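Local coordinates for protein acetone carboxylase alpha subunit (Xanthobacter autotrophicus Py2, PDB 5M45) that forms the alpha subunit of acetone carboxylase, a metal-containing enzyme of several chains, and belongs to the hydantoinase B/oxoprolinase family, at residues A75-V84 with Y229-G240; V182-G190 with D531-N539. All blocks are in the same frame, centred on the assembly; numbering follows the deposited sequence.

Overall arrangement
Both contacts lie within the part of the chain related to hydantoinase B/oxoprolinase, their centres about 23 Å apart and their nearest atoms about 5 Å apart without touching. Along the chain their segments alternate: 75-84, 182-190, 229-240, 531-539. Contact 1 packs the turn between helices 54-75 and 82-85 on the long helix 227-255; contact 2 sets the loop that follows strand 165-175 against strand 532-535 of a four-stranded antiparallel sheet. The manganese ion, held by His150, Asp153 and His175, is about 9 Å from the side chain of Val84 and about 5 Å from that of Met187, so the first segment of each contact passes near this metal site.

Contact 1: residues A75-V84 with Y229-G240; sequences AKKIAASPIV and YWMLDERTRIAG
The turn linking helices 54-75 and 82-85 packs along one side of the long helix 227-255, where the side chains of Ile78 and Thr236 lie alongside each other, pointing opposite ways. Thr236 OG1 lies 3.5 Å from Ile78 CB while its hydroxyl donates to Leu232 O one helical turn back. That carbonyl also receives the regular helix bond from Thr236 N, the two donors arriving from opposite faces of its plane. With OG1 thus occupied beside the backbone N (chi1 -63°), Thr236 CG2 is turned to the carbonyl O of Ala75. Ile78 spreads over the same helix: CG2 faces Leu232 O, and CD1 presses tightly on Ala239 CB at 3.5 Å.

Farther along the turn, Ala80 CB touches Leu232 CD1, and Ser81 N meets Tyr229 CD2 at the ring edge, in its plane. Ser81 is the N-cap of helix 82-85, its OG accepting a weak bond from Ile83 N. Two waters tie this cap to Asp233. One accepts from Ser81 OG and donates to Asp233 OD2 at 2.6 Å; the other accepts from Ser81 N and donates to Tyr229 O and Asp233 OD1, so each carboxylate oxygen has its own water. Val84 CG2 closes on Asp233 OD1 at 3.5 Å. On the same helix, Arg235 leads its guanidinium away from the turn, to a salt bridge and a backbone hydrogen bond with the chain of another protein.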
loop_
_atom_site.group_PDB
_atom_site.type_symbol
_atom_site.label_atom_id
_atom_site.label_comp_id
_atom_site.label_asym_id
_atom_site.label_seq_id
_atom_site.Cartn_x
_atom_site.Cartn_y
_atom_site.Cartn_z
ATOM N N ALA A 75 14.542 -15.892 20.272
ATOM C CA ALA A 75 14.280 -15.495 18.901
ATOM C C ALA A 75 14.781 -14.092 18.557
ATOM O O ALA A 75 15.114 -13.841 17.423
ATOM C CB ALA A 75 12.807 -15.599 18.575
ATOM N N LYS A 76 14.877 -13.184 19.542
ATOM C CA LYS A 76 15.324 -11.819 19.245
ATOM C C LYS A 76 16.773 -11.767 18.696
ATOM O O LYS A 76 17.141 -10.769 18.052
ATOM C CB LYS A 76 15.145 -10.890 20.438
ATOM C CG LYS A 76 16.131 -11.101 21.596
ATOM C CD LYS A 76 15.699 -10.210 22.767
ATOM C CE LYS A 76 16.509 -10.492 23.997
ATOM N NZ LYS A 76 17.818 -9.788 23.857
ATOM N N LYS A 77 17.564 -12.824 18.946
ATOM C CA LYS A 77 18.911 -12.904 18.434
ATOM C C LYS A 77 19.030 -13.105 16.929
ATOM O O LYS A 77 20.144 -13.017 16.387
ATOM C CB LYS A 77 19.704 -13.980 19.189
ATOM C CG LYS A 77 19.844 -13.674 20.696
ATOM C CD LYS A 77 20.714 -14.765 21.355
ATOM C CE LYS A 77 19.848 -16.033 21.490
ATOM N NZ LYS A 77 20.657 -17.132 22.065
ATOM N N ILE A 78 17.896 -13.341 16.251
ATOM C CA ILE A 78 17.815 -13.422 14.808
ATOM C C ILE A 78 17.886 -12.057 14.112
ATOM O O ILE A 78 18.391 -11.953 12.984
ATOM C CB ILE A 78 16.529 -14.199 14.386
ATOM C CG1 ILE A 78 16.640 -15.664 14.854
ATOM C CG2 ILE A 78 16.297 -14.132 12.869
ATOM C CD1 ILE A 78 15.327 -16.408 14.908
ATOM N N ALA A 79 17.376 -11.018 14.780
ATOM C CA ALA A 79 17.125 -9.733 14.140
ATOM C C ALA A 79 18.403 -8.925 13.851
ATOM O O ALA A 79 19.381 -9.011 14.609
ATOM C CB ALA A 79 16.174 -8.915 15.000
ATOM N N ALA A 80 18.379 -8.156 12.768
ATOM C CA ALA A 80 19.389 -7.134 12.468
ATOM C C ALA A 80 19.069 -5.787 13.060
ATOM O O ALA A 80 19.992 -5.016 13.340
ATOM C CB ALA A 80 19.584 -6.986 10.952
ATOM N N SER A 81 17.795 -5.495 13.251
ATOM C CA SER A 81 17.353 -4.211 13.814
ATOM C C SER A 81 17.572 -4.160 15.353
ATOM O O SER A 81 17.065 -5.039 16.070
ATOM C CB SER A 81 15.851 -3.996 13.542
ATOM O OG SER A 81 15.361 -2.845 14.253
ATOM N N PRO A 82 18.290 -3.127 15.854
ATOM C CA PRO A 82 18.479 -3.013 17.306
ATOM C C PRO A 82 17.196 -2.854 18.126
ATOM O O PRO A 82 17.179 -3.194 19.297
ATOM C CB PRO A 82 19.335 -1.761 17.470
ATOM C CG PRO A 82 19.983 -1.526 16.142
ATOM C CD PRO A 82 19.124 -2.186 15.094
ATOM N N ILE A 83 16.144 -2.352 17.503
ATOM C CA ILE A 83 14.809 -2.215 18.119
ATOM C C ILE A 83 14.344 -3.568 18.688
ATOM O O ILE A 83 13.839 -3.638 19.825
ATOM C CB ILE A 83 13.796 -1.630 17.122
ATOM C CG1 ILE A 83 14.183 -0.191 16.699
ATOM C CG2 ILE A 83 12.372 -1.630 17.696
ATOM C CD1 ILE A 83 13.399 0.348 15.509
ATOM N N VAL A 84 14.552 -4.627 17.905
ATOM C CA VAL A 84 14.215 -5.991 18.315
ATOM C C VAL A 84 15.354 -6.677 19.096
ATOM O O VAL A 84 15.154 -7.168 20.219
ATOM C CB VAL A 84 13.784 -6.823 17.089
ATOM C CG1 VAL A 84 13.595 -8.306 17.467
ATOM C CG2 VAL A 84 12.496 -6.241 16.484
ATOM N N TYR A 229 16.145 -5.545 7.110
ATOM C CA TYR A 229 15.709 -5.494 8.515
ATOM C C TYR A 229 14.320 -6.106 8.661
ATOM O O TYR A 229 14.096 -6.925 9.556
ATOM C CB TYR A 229 15.750 -4.044 9.049
ATOM C CG TYR A 229 17.154 -3.454 9.058
ATOM C CD1 TYR A 229 17.616 -2.731 7.953
ATOM C CD2 TYR A 229 17.992 -3.576 10.175
ATOM C CE1 TYR A 229 18.908 -2.200 7.918
ATOM C CE2 TYR A 229 19.262 -3.037 10.176
ATOM C CZ TYR A 229 19.708 -2.323 9.058
ATOM O OH TYR A 229 20.978 -1.797 9.043
ATOM N N TRP A 230 13.422 -5.745 7.736
ATOM C CA TRP A 230 12.082 -6.374 7.586
ATOM C C TRP A 230 12.160 -7.927 7.520
ATOM O O TRP A 230 11.419 -8.626 8.209
ATOM C CB TRP A 230 11.355 -5.817 6.317
ATOM C CG TRP A 230 10.156 -6.586 5.913
ATOM C CD1 TRP A 230 10.134 -7.720 5.148
ATOM C CD2 TRP A 230 8.790 -6.334 6.296
ATOM N NE1 TRP A 230 8.842 -8.174 5.010
ATOM C CE2 TRP A 230 8.002 -7.350 5.717
ATOM C CE3 TRP A 230 8.162 -5.353 7.072
ATOM C CZ2 TRP A 230 6.601 -7.402 5.859
ATOM C CZ3 TRP A 230 6.755 -5.383 7.197
ATOM C CH2 TRP A 230 6.001 -6.434 6.596
ATOM N N MET A 231 13.047 -8.422 6.664
ATOM C CA MET A 231 13.195 -9.876 6.409
ATOM C C MET A 231 13.601 -10.638 7.690
ATOM O O MET A 231 13.007 -11.688 8.020
ATOM C CB MET A 231 14.197 -10.152 5.275
ATOM C CG MET A 231 13.667 -9.776 3.877
ATOM S SD MET A 231 14.915 -9.827 2.562
ATOM C CE MET A 231 15.035 -11.588 2.395
ATOM N N LEU A 232 14.585 -10.084 8.429
ATOM C CA LEU A 232 15.037 -10.744 9.639
ATOM C C LEU A 232 14.022 -10.606 10.813
ATOM O O LEU A 232 13.950 -11.500 11.677
ATOM C CB LEU A 232 16.473 -10.331 10.016
ATOM C CG LEU A 232 17.535 -10.889 9.045
ATOM C CD1 LEU A 232 18.862 -10.155 9.136
ATOM C CD2 LEU A 232 17.752 -12.379 9.245
ATOM N N ASP A 233 13.248 -9.511 10.859
ATOM C CA ASP A 233 12.141 -9.397 11.827
ATOM C C ASP A 233 11.060 -10.473 11.573
ATOM O O ASP A 233 10.497 -11.050 12.519
ATOM C CB ASP A 233 11.534 -7.967 11.852
ATOM C CG ASP A 233 12.478 -6.927 12.516
ATOM O OD1 ASP A 233 13.449 -7.308 13.236
ATOM O OD2 ASP A 233 12.265 -5.688 12.333
ATOM N N GLU A 234 10.809 -10.784 10.300
ATOM C CA GLU A 234 9.875 -11.835 9.964
ATOM C C GLU A 234 10.356 -13.234 10.418
ATOM O O GLU A 234 9.576 -14.016 10.975
ATOM C CB GLU A 234 9.516 -11.807 8.465
ATOM C CG GLU A 234 8.659 -12.983 7.978
ATOM C CD GLU A 234 8.115 -12.764 6.570
ATOM O OE1 GLU A 234 8.933 -12.544 5.639
ATOM O OE2 GLU A 234 6.867 -12.816 6.411
ATOM N N ARG A 235 11.626 -13.548 10.165
ATOM C CA ARG A 235 12.194 -14.824 10.623
ATOM C C ARG A 235 12.177 -14.927 12.160
ATOM O O ARG A 235 11.917 -16.016 12.689
ATOM C CB ARG A 235 13.605 -15.066 10.055
ATOM C CG ARG A 235 13.651 -15.090 8.515
ATOM C CD ARG A 235 12.817 -16.253 7.921
ATOM N NE ARG A 235 12.814 -16.248 6.489
ATOM C CZ ARG A 235 12.267 -17.202 5.720
ATOM N NH1 ARG A 235 12.301 -17.109 4.397
ATOM N NH2 ARG A 235 11.663 -18.265 6.234
ATOM N N THR A 236 12.418 -13.799 12.854
ATOM C CA THR A 236 12.263 -13.694 14.307
ATOM C C THR A 236 10.870 -14.115 14.799
ATOM O O THR A 236 10.749 -14.906 15.744
ATOM C CB THR A 236 12.540 -12.221 14.794
ATOM O OG1 THR A 236 13.918 -11.891 14.503
ATOM C CG2 THR A 236 12.297 -12.062 16.263
ATOM N N ARG A 237 9.823 -13.604 14.151
ATOM C CA ARG A 237 8.449 -13.926 14.561
ATOM C C ARG A 237 8.115 -15.422 14.309
ATOM O O ARG A 237 7.526 -16.095 15.175
ATOM C CB ARG A 237 7.411 -13.053 13.840
ATOM C CG ARG A 237 7.482 -11.561 14.148
ATOM C CD ARG A 237 6.348 -10.755 13.503
ATOM N NE ARG A 237 6.275 -10.904 12.042
ATOM C CZ ARG A 237 6.919 -10.152 11.156
ATOM N NH1 ARG A 237 7.722 -9.160 11.516
ATOM N NH2 ARG A 237 6.757 -10.395 9.858
ATOM N N ILE A 238 8.491 -15.934 13.127
ATOM C CA ILE A 238 8.194 -17.336 12.801
ATOM C C ILE A 238 8.930 -18.298 13.762
ATOM O O ILE A 238 8.356 -19.327 14.164
ATOM C CB ILE A 238 8.543 -17.694 11.330
ATOM C CG1 ILE A 238 7.705 -16.876 10.418
ATOM C CG2 ILE A 238 8.176 -19.135 11.064
ATOM C CD1 ILE A 238 8.166 -16.903 8.964
ATOM N N ALA A 239 10.191 -17.984 14.103
ATOM C CA ALA A 239 10.963 -18.803 15.046
ATOM C C ALA A 239 10.248 -18.964 16.376
ATOM O O ALA A 239 10.051 -20.082 16.854
ATOM C CB ALA A 239 12.355 -18.218 15.278
ATOM N N GLY A 240 9.872 -17.851 16.982
ATOM C CA GLY A 240 9.216 -17.916 18.271
ATOM C C GLY A 240 7.845 -18.613 18.245
ATOM O O GLY A 240 7.534 -19.387 19.149
HETATM O O HOH W 1 12.721 -3.639 13.923
HETATM O O HOH W 2 15.708 -7.277 11.839
#

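Contact 2: residues V182-G190 with D531-N539; sequences VGPGSMATG and DWTMFFMGN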
loop_
_atom_site.group_PDB
_atom_site.type_symbol
_atom_site.label_atom_id
_atom_site.label_comp_id
_atom_site.label_asym_id
_atom_site.label_seq_id
_atom_site.Cartn_x
_atom_site.Cartn_y
_atom_site.Cartn_z
ATOM N N VAL A 182 4.404 7.519 3.510
ATOM C CA VAL A 182 4.885 8.777 2.891
ATOM C C VAL A 182 6.128 9.327 3.646
ATOM O O VAL A 182 7.152 9.641 3.018
ATOM C CB VAL A 182 3.761 9.832 2.822
ATOM C CG1 VAL A 182 4.294 11.217 2.422
ATOM C CG2 VAL A 182 2.659 9.353 1.854
ATOM N N GLY A 183 6.036 9.403 4.964
ATOM C CA GLY A 183 7.181 9.801 5.799
ATOM C C GLY A 183 8.115 8.629 6.134
ATOM O O GLY A 183 7.638 7.533 6.430
ATOM N N PRO A 184 9.443 8.866 6.119
ATOM C CA PRO A 184 10.432 7.833 6.410
ATOM C C PRO A 184 10.731 7.657 7.887
ATOM O O PRO A 184 11.571 8.355 8.451
ATOM C CB PRO A 184 11.682 8.336 5.683
ATOM C CG PRO A 184 11.564 9.830 5.729
ATOM C CD PRO A 184 10.082 10.099 5.616
ATOM N N GLY A 185 10.058 6.701 8.496
ATOM C CA GLY A 185 10.171 6.386 9.923
ATOM C C GLY A 185 9.019 5.471 10.332
ATOM O O GLY A 185 8.144 5.162 9.498
ATOM N N SER A 186 8.989 5.067 11.608
ATOM C CA SER A 186 7.886 4.247 12.144
ATOM C C SER A 186 6.688 5.098 12.558
ATOM O O SER A 186 5.542 4.698 12.341
ATOM C CB SER A 186 8.328 3.422 13.353
ATOM O OG SER A 186 9.597 2.793 13.225
ATOM N N MET A 187 6.963 6.265 13.155
ATOM C CA MET A 187 5.952 7.174 13.725
ATOM C C MET A 187 5.729 8.364 12.784
ATOM O O MET A 187 5.879 9.533 13.142
ATOM C CB MET A 187 6.434 7.680 15.093
ATOM C CG MET A 187 6.998 6.638 16.041
ATOM S SD MET A 187 5.970 5.152 16.273
ATOM C CE MET A 187 6.938 4.363 17.545
ATOM N N ALA A 188 5.400 8.021 11.538
ATOM C CA ALA A 188 5.604 8.905 10.408
ATOM C C ALA A 188 4.542 10.015 10.299
ATOM O O ALA A 188 3.388 9.840 10.729
ATOM C CB ALA A 188 5.587 8.071 9.144
ATOM N N THR A 189 4.986 11.141 9.738
ATOM C CA THR A 189 4.160 12.268 9.355
ATOM C C THR A 189 4.275 12.449 7.832
ATOM O O THR A 189 5.224 11.943 7.221
ATOM C CB THR A 189 4.632 13.570 9.998
ATOM O OG1 THR A 189 5.994 13.824 9.607
ATOM C CG2 THR A 189 4.566 13.482 11.509
ATOM N N GLY A 190 3.329 13.192 7.268
ATOM C CA GLY A 190 3.281 13.479 5.828
ATOM C C GLY A 190 1.964 13.111 5.229
ATOM O O GLY A 190 1.293 13.958 4.641
ATOM N N ASP A 531 21.651 12.114 0.191
ATOM C CA ASP A 531 20.266 12.383 -0.189
ATOM C C ASP A 531 19.318 12.139 1.012
ATOM O O ASP A 531 18.325 11.410 0.926
ATOM C CB ASP A 531 19.883 11.515 -1.403
ATOM C CG ASP A 531 20.675 11.876 -2.675
ATOM O OD1 ASP A 531 21.381 12.886 -2.716
ATOM O OD2 ASP A 531 20.556 11.142 -3.695
ATOM N N TRP A 532 19.669 12.769 2.129
ATOM C CA TRP A 532 19.137 12.471 3.441
ATOM C C TRP A 532 18.064 13.519 3.888
ATOM O O TRP A 532 18.168 14.720 3.538
ATOM C CB TRP A 532 20.311 12.401 4.453
ATOM C CG TRP A 532 19.941 11.787 5.790
ATOM C CD1 TRP A 532 19.841 12.416 6.987
ATOM C CD2 TRP A 532 19.623 10.409 6.030
ATOM N NE1 TRP A 532 19.473 11.533 7.947
ATOM C CE2 TRP A 532 19.336 10.286 7.389
ATOM C CE3 TRP A 532 19.588 9.270 5.224
ATOM C CZ2 TRP A 532 18.974 9.073 7.967
ATOM C CZ3 TRP A 532 19.231 8.058 5.794
ATOM C CH2 TRP A 532 18.935 7.974 7.168
ATOM N N THR A 533 17.055 13.041 4.630
ATOM C CA THR A 533 16.021 13.903 5.279
ATOM C C THR A 533 15.783 13.467 6.734
ATOM O O THR A 533 16.058 12.317 7.082
ATOM C CB THR A 533 14.651 13.858 4.574
ATOM O OG1 THR A 533 14.153 12.511 4.579
ATOM C CG2 THR A 533 14.767 14.388 3.152
ATOM N N MET A 534 15.323 14.401 7.588
ATOM C CA MET A 534 14.913 14.084 8.962
ATOM C C MET A 534 13.691 14.915 9.388
ATOM O O MET A 534 13.372 15.939 8.778
ATOM C CB MET A 534 16.069 14.292 9.965
ATOM C CG MET A 534 17.389 13.606 9.579
ATOM S SD MET A 534 18.728 13.711 10.784
ATOM C CE MET A 534 18.078 12.701 12.129
ATOM N N PHE A 535 13.022 14.475 10.441
ATOM C CA PHE A 535 11.883 15.192 11.024
ATOM C C PHE A 535 11.716 14.853 12.518
ATOM O O PHE A 535 12.377 13.951 13.048
ATOM C CB PHE A 535 10.592 14.989 10.212
ATOM C CG PHE A 535 10.081 13.546 10.139
ATOM C CD1 PHE A 535 10.599 12.644 9.190
ATOM C CD2 PHE A 535 9.046 13.113 10.973
ATOM C CE1 PHE A 535 10.117 11.343 9.091
ATOM C CE2 PHE A 535 8.561 11.817 10.884
ATOM C CZ PHE A 535 9.087 10.937 9.957
ATOM N N PHE A 536 10.896 15.669 13.177
ATOM C CA PHE A 536 10.610 15.578 14.620
ATOM C C PHE A 536 9.163 15.142 14.856
ATOM O O PHE A 536 8.261 15.504 14.077
ATOM C CB PHE A 536 10.809 16.985 15.286
ATOM C CG PHE A 536 12.237 17.480 15.303
ATOM C CD1 PHE A 536 12.768 18.171 14.228
ATOM C CD2 PHE A 536 13.040 17.286 16.404
ATOM C CE1 PHE A 536 14.092 18.644 14.230
ATOM C CE2 PHE A 536 14.365 17.750 16.427
ATOM C CZ PHE A 536 14.902 18.422 15.320
ATOM N N MET A 537 8.921 14.405 15.931
ATOM C CA MET A 537 7.564 13.974 16.326
ATOM C C MET A 537 7.464 13.771 17.845
ATOM O O MET A 537 8.079 12.873 18.400
ATOM C CB MET A 537 7.160 12.665 15.604
ATOM C CG MET A 537 5.705 12.214 15.838
ATOM S SD MET A 537 4.442 13.442 15.452
ATOM C CE MET A 537 3.607 13.782 17.011
ATOM N N GLY A 538 6.653 14.626 18.484
ATOM C CA GLY A 538 6.400 14.613 19.941
ATOM C C GLY A 538 5.502 15.774 20.362
ATOM O O GLY A 538 5.115 16.614 19.528
ATOM N N ASN A 539 5.164 15.823 21.642
ATOM C CA ASN A 539 4.345 16.907 22.209
ATOM C C ASN A 539 5.170 18.196 22.305
ATOM O O ASN A 539 6.376 18.148 22.594
ATOM C CB ASN A 539 3.766 16.507 23.578
ATOM C CG ASN A 539 4.836 16.258 24.638
ATOM O OD1 ASN A 539 5.786 15.533 24.402
ATOM N ND2 ASN A 539 4.681 16.876 25.825
#
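Phe535 pushes its ring into the loop 182-190, overlapping Pro184 on one flank and Thr189 on another. Its CE1 carries the proline side, 3.7 Å from Pro184 CD and 3.4 Å from Pro184 O, the two side chains crossing obliquely. Around the ring, CD2 comes to 3.4 Å from Thr189 OG1, CZ approaches Ala188 CA, and Met187 O stands at the edge near the ring plane. Phe535 CG sits between the backbone N and the carbonyl carbon (chi1 63°), a placement that lifts the ring off the strand into the bend of the loop. The Thr189 hydroxyl is held by a hydrogen bond to Thr607 O, while the buried Thr189 N has no partner in the model.

Strand 532-535 runs between strands 440-442 and 610-612 in an antiparallel sheet, and the usual alternation of side chains sends Thr533 and Phe535 to the loop side. Thr533 OG1 lies 3.9 Å from Pro184 CG, with its side chain at about a right angle to the proline, and is hydrogen-bonded to Glu609. Past the end of the strand, Met537 also points to the loop: CG rests 3.8 Å from Met187 O, and the bend at chi2 (55°) brings SD to 3.9 Å from Thr189 CG2. The end of the Met187 side chain leads away from the strand; the side chain lies about 3 Å from an acetate ion, probably from the crystallisation liquor, and about 5 Å from the manganese ion. Nearby, Ser186 OG is hydrogen-bonded to the metal ligand His175.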